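Local coordinates for protein Pre-mRNA-splicing factor SAD1 (Saccharomyces cerevisiae, PDB 4MSX) that is a catalytically inactive deubiquitinase that promotes assembly of newly made U4 snRNA into the U4/U6 snRNP and is required for pre-mRNA splicing, at residues P328-F333 and D341-N346. Numbering follows the deposited sequence.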
ATOM      1  N   PRO A 328      -8.947  27.219  -2.542  1.00 34.48           N
ATOM      2  CA  PRO A 328      -9.823  28.397  -2.620  1.00 35.29           C
ATOM      3  C   PRO A 328     -11.265  28.009  -3.011  1.00 42.71           C
ATOM      4  O   PRO A 328     -11.484  27.008  -3.725  1.00 34.29           O
ATOM      5  CB  PRO A 328      -9.130  29.286  -3.668  1.00 38.71           C
ATOM      6  CG  PRO A 328      -8.173  28.421  -4.394  1.00 41.81           C
ATOM      7  CD  PRO A 328      -7.825  27.249  -3.496  1.00 37.33           C
ATOM      8  N   GLU A 329     -12.251  28.791  -2.549  1.00 39.63           N
ATOM      9  CA  GLU A 329     -13.664  28.500  -2.833  1.00 39.60           C
ATOM     10  C   GLU A 329     -13.911  28.196  -4.317  1.00 37.87           C
ATOM     11  O   GLU A 329     -13.329  28.811  -5.195  1.00 36.61           O
ATOM     12  CB  GLU A 329     -14.567  29.661  -2.378  1.00 53.50           C
ATOM     13  CG  GLU A 329     -15.913  29.151  -1.888  1.00 74.78           C
ATOM     14  CD  GLU A 329     -16.848  30.266  -1.458  1.00105.49           C
ATOM     15  OE1 GLU A 329     -16.356  31.343  -1.047  1.00104.69           O
ATOM     16  OE2 GLU A 329     -18.081  30.064  -1.535  1.00108.14           O
ATOM     17  N   PHE A 330     -14.726  27.183  -4.588  1.00 41.74           N
ATOM     18  CA  PHE A 330     -14.867  26.694  -5.958  1.00 44.01           C
ATOM     19  C   PHE A 330     -16.338  26.528  -6.265  1.00 41.48           C
ATOM     20  O   PHE A 330     -17.092  25.919  -5.476  1.00 41.41           O
ATOM     21  CB  PHE A 330     -14.161  25.330  -6.130  1.00 39.07           C
ATOM     22  CG  PHE A 330     -14.299  24.724  -7.526  1.00 33.89           C
ATOM     23  CD1 PHE A 330     -13.421  25.108  -8.534  1.00 34.63           C
ATOM     24  CD2 PHE A 330     -15.303  23.786  -7.819  1.00 33.87           C
ATOM     25  CE1 PHE A 330     -13.542  24.573  -9.818  1.00 38.12           C
ATOM     26  CE2 PHE A 330     -15.420  23.224  -9.113  1.00 36.11           C
ATOM     27  CZ  PHE A 330     -14.534  23.638 -10.107  1.00 33.31           C
ATOM     28  N   SER A 331     -16.755  27.021  -7.424  1.00 41.97           N
ATOM     29  CA  SER A 331     -18.149  26.829  -7.844  1.00 41.16           C
ATOM     30  C   SER A 331     -18.248  25.708  -8.881  1.00 40.96           C
ATOM     31  O   SER A 331     -17.704  25.820  -9.980  1.00 44.48           O
ATOM     32  CB  SER A 331     -18.766  28.109  -8.450  1.00 47.10           C
ATOM     33  OG  SER A 331     -20.032  27.733  -9.018  1.00 46.14           O
ATOM     34  N   PRO A 332     -18.977  24.640  -8.553  1.00 37.59           N
ATOM     35  CA  PRO A 332     -19.060  23.558  -9.549  1.00 43.01           C
ATOM     36  C   PRO A 332     -19.869  23.931 -10.798  1.00 50.45           C
ATOM     37  O   PRO A 332     -19.784  23.190 -11.776  1.00 45.46           O
ATOM     38  CB  PRO A 332     -19.760  22.411  -8.792  1.00 47.03           C
ATOM     39  CG  PRO A 332     -19.728  22.807  -7.320  1.00 50.93           C
ATOM     40  CD  PRO A 332     -19.704  24.326  -7.310  1.00 43.14           C
ATOM     41  N   PHE A 333     -20.572  25.072 -10.792  1.00 47.11           N
ATOM     42  CA  PHE A 333     -21.477  25.401 -11.887  0.52 49.76           C
ATOM     43  C   PHE A 333     -20.799  26.239 -12.991  1.00 55.42           C
ATOM     44  O   PHE A 333     -21.306  26.335 -14.114  1.00 59.07           O
ATOM     45  CB  PHE A 333     -22.726  26.056 -11.274  0.52 46.98           C
ATOM     46  CG  PHE A 333     -23.186  25.350 -10.013  0.52 45.30           C
ATOM     47  CD1 PHE A 333     -23.784  24.092 -10.086  0.52 49.36           C
ATOM     48  CD2 PHE A 333     -22.940  25.898  -8.759  0.52 48.55           C
ATOM     49  CE1 PHE A 333     -24.173  23.419  -8.940  0.52 50.25           C
ATOM     50  CE2 PHE A 333     -23.325  25.232  -7.610  0.52 48.56           C
ATOM     51  CZ  PHE A 333     -23.941  23.987  -7.700  0.52 52.93           C
ATOM     52  N   ASP A 341      -9.495  29.821 -18.191  1.00 53.77           N
ATOM     53  CA  ASP A 341     -10.866  30.057 -17.643  1.00 53.31           C
ATOM     54  C   ASP A 341     -11.135  29.323 -16.289  1.00 60.06           C
ATOM     55  O   ASP A 341     -12.149  29.590 -15.638  1.00 51.43           O
ATOM     56  CB  ASP A 341     -11.966  29.535 -18.602  1.00 55.48           C
ATOM     57  CG  ASP A 341     -12.112  30.362 -19.888  1.00 65.14           C
ATOM     58  OD1 ASP A 341     -11.740  31.563 -19.889  1.00 51.94           O
ATOM     59  OD2 ASP A 341     -12.627  29.794 -20.894  1.00 56.49           O
ATOM     60  N   LEU A 342     -10.283  28.365 -15.908  1.00 47.06           N
ATOM     61  CA  LEU A 342     -10.544  27.532 -14.715  1.00 53.37           C
ATOM     62  C   LEU A 342      -9.679  27.983 -13.511  1.00 44.31           C
ATOM     63  O   LEU A 342      -8.606  28.518 -13.688  1.00 41.33           O
ATOM     64  CB  LEU A 342     -10.269  26.045 -15.042  1.00 45.32           C
ATOM     65  CG  LEU A 342     -11.082  25.412 -16.189  1.00 59.07           C
ATOM     66  CD1 LEU A 342     -10.696  23.929 -16.376  1.00 62.20           C
ATOM     67  CD2 LEU A 342     -12.596  25.536 -15.964  1.00 59.53           C
ATOM     68  N   PRO A 343     -10.150  27.767 -12.280  1.00 38.05           N
ATOM     69  CA  PRO A 343      -9.323  28.279 -11.191  1.00 40.50           C
ATOM     70  C   PRO A 343      -8.027  27.479 -11.042  1.00 39.20           C
ATOM     71  O   PRO A 343      -8.000  26.261 -11.289  1.00 37.42           O
ATOM     72  CB  PRO A 343     -10.222  28.128  -9.957  1.00 42.77           C
ATOM     73  CG  PRO A 343     -11.385  27.355 -10.369  1.00 47.49           C
ATOM     74  CD  PRO A 343     -11.503  27.383 -11.846  1.00 44.27           C
ATOM     75  N   GLN A 344      -6.955  28.164 -10.674  1.00 29.81           N
ATOM     76  CA  GLN A 344      -5.643  27.528 -10.507  1.00 35.90           C
ATOM     77  C   GLN A 344      -5.013  28.113  -9.272  1.00 44.43           C
ATOM     78  O   GLN A 344      -5.302  29.267  -8.891  1.00 39.43           O
ATOM     79  CB  GLN A 344      -4.693  27.818 -11.665  1.00 43.94           C
ATOM     80  CG  GLN A 344      -5.121  27.320 -13.000  1.00 43.97           C
ATOM     81  CD  GLN A 344      -4.413  28.059 -14.163  1.00 50.36           C
ATOM     82  OE1 GLN A 344      -5.072  28.493 -15.107  1.00 58.38           O
ATOM     83  NE2 GLN A 344      -3.094  28.189 -14.097  1.00 41.06           N
ATOM     84  N   ILE A 345      -4.135  27.339  -8.659  1.00 29.71           N
ATOM     85  CA  ILE A 345      -3.373  27.835  -7.530  1.00 30.08           C
ATOM     86  C   ILE A 345      -2.085  27.052  -7.390  1.00 34.83           C
ATOM     87  O   ILE A 345      -2.065  25.833  -7.618  1.00 33.33           O
ATOM     88  CB  ILE A 345      -4.181  27.754  -6.220  1.00 33.61           C
ATOM     89  CG1 ILE A 345      -3.461  28.600  -5.162  1.00 37.26           C
ATOM     90  CG2 ILE A 345      -4.346  26.268  -5.724  1.00 32.98           C
ATOM     91  CD1 ILE A 345      -4.256  28.894  -3.958  1.00 42.16           C
ATOM     92  N   ASN A 346      -0.988  27.711  -7.023  1.00 30.83           N
ATOM     93  CA  ASN A 346       0.265  26.981  -6.877  1.00 30.15           C
ATOM     94  C   ASN A 346       0.334  26.408  -5.472  1.00 30.33           C
ATOM     95  O   ASN A 346      -0.148  27.029  -4.501  1.00 30.48           O
ATOM     96  CB  ASN A 346       1.484  27.888  -7.085  1.00 35.56           C
ATOM     97  CG  ASN A 346       2.773  27.072  -7.351  1.00 38.52           C
ATOM     98  OD1 ASN A 346       3.445  26.604  -6.418  1.00 35.85           O
ATOM     99  ND2 ASN A 346       3.098  26.875  -8.635  1.00 41.24           N
TER
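Pro343 sets the puckered corner of its ring against the edge of the Phe330 phenyl group, CG of Pro343 lying near the plane of the aromatic ring, 3.5 Å from CD1 of Phe330. The same CG also meets CE1 of Phe330, at 3.6 Å, so one methylene straddles a single edge bond of the ring, and the two side chains cross at about a right angle. Phe330 is brought there by its first torsion: CG stands anti to the backbone N (chi1 178°), which turns the phenyl group's CD1-CE1 edge toward Pro343. Further along, the terminal methyl of Ile345 reaches the CG-CD side of the Pro328 ring. This methyl, CD1 of Ile345, ends 4.0 Å from CD of Pro328 and equally near CG of that ring, and the extended side chain of Ile345 (chi1 -166°, chi2 166°) carries it that far. The backbones stay well apart, with CA atoms 7.8 Å from each other at Phe330 and Pro343, and the contact is apolar throughout. It lies at the surface of the ubiquitin-specific-protease-like part of the chain, far from the zinc site, where the loop that follows strand 323-325 folds back beside strand 344-346. That strand pairs in parallel with 397-399, Ile345 bonding through its backbone to Leu397 and Glu399. The approach to 397-399 also borders the loop: Phe330 touches Asn394, Gln395 and Thr396, and the carbonyl O of Pro328 accepts from Asn394 ND2. Beyond the phenyl group, Ser331 OG accepts from the backbone N of Phe333, 3.2 Å away, an ST turn within 328-333.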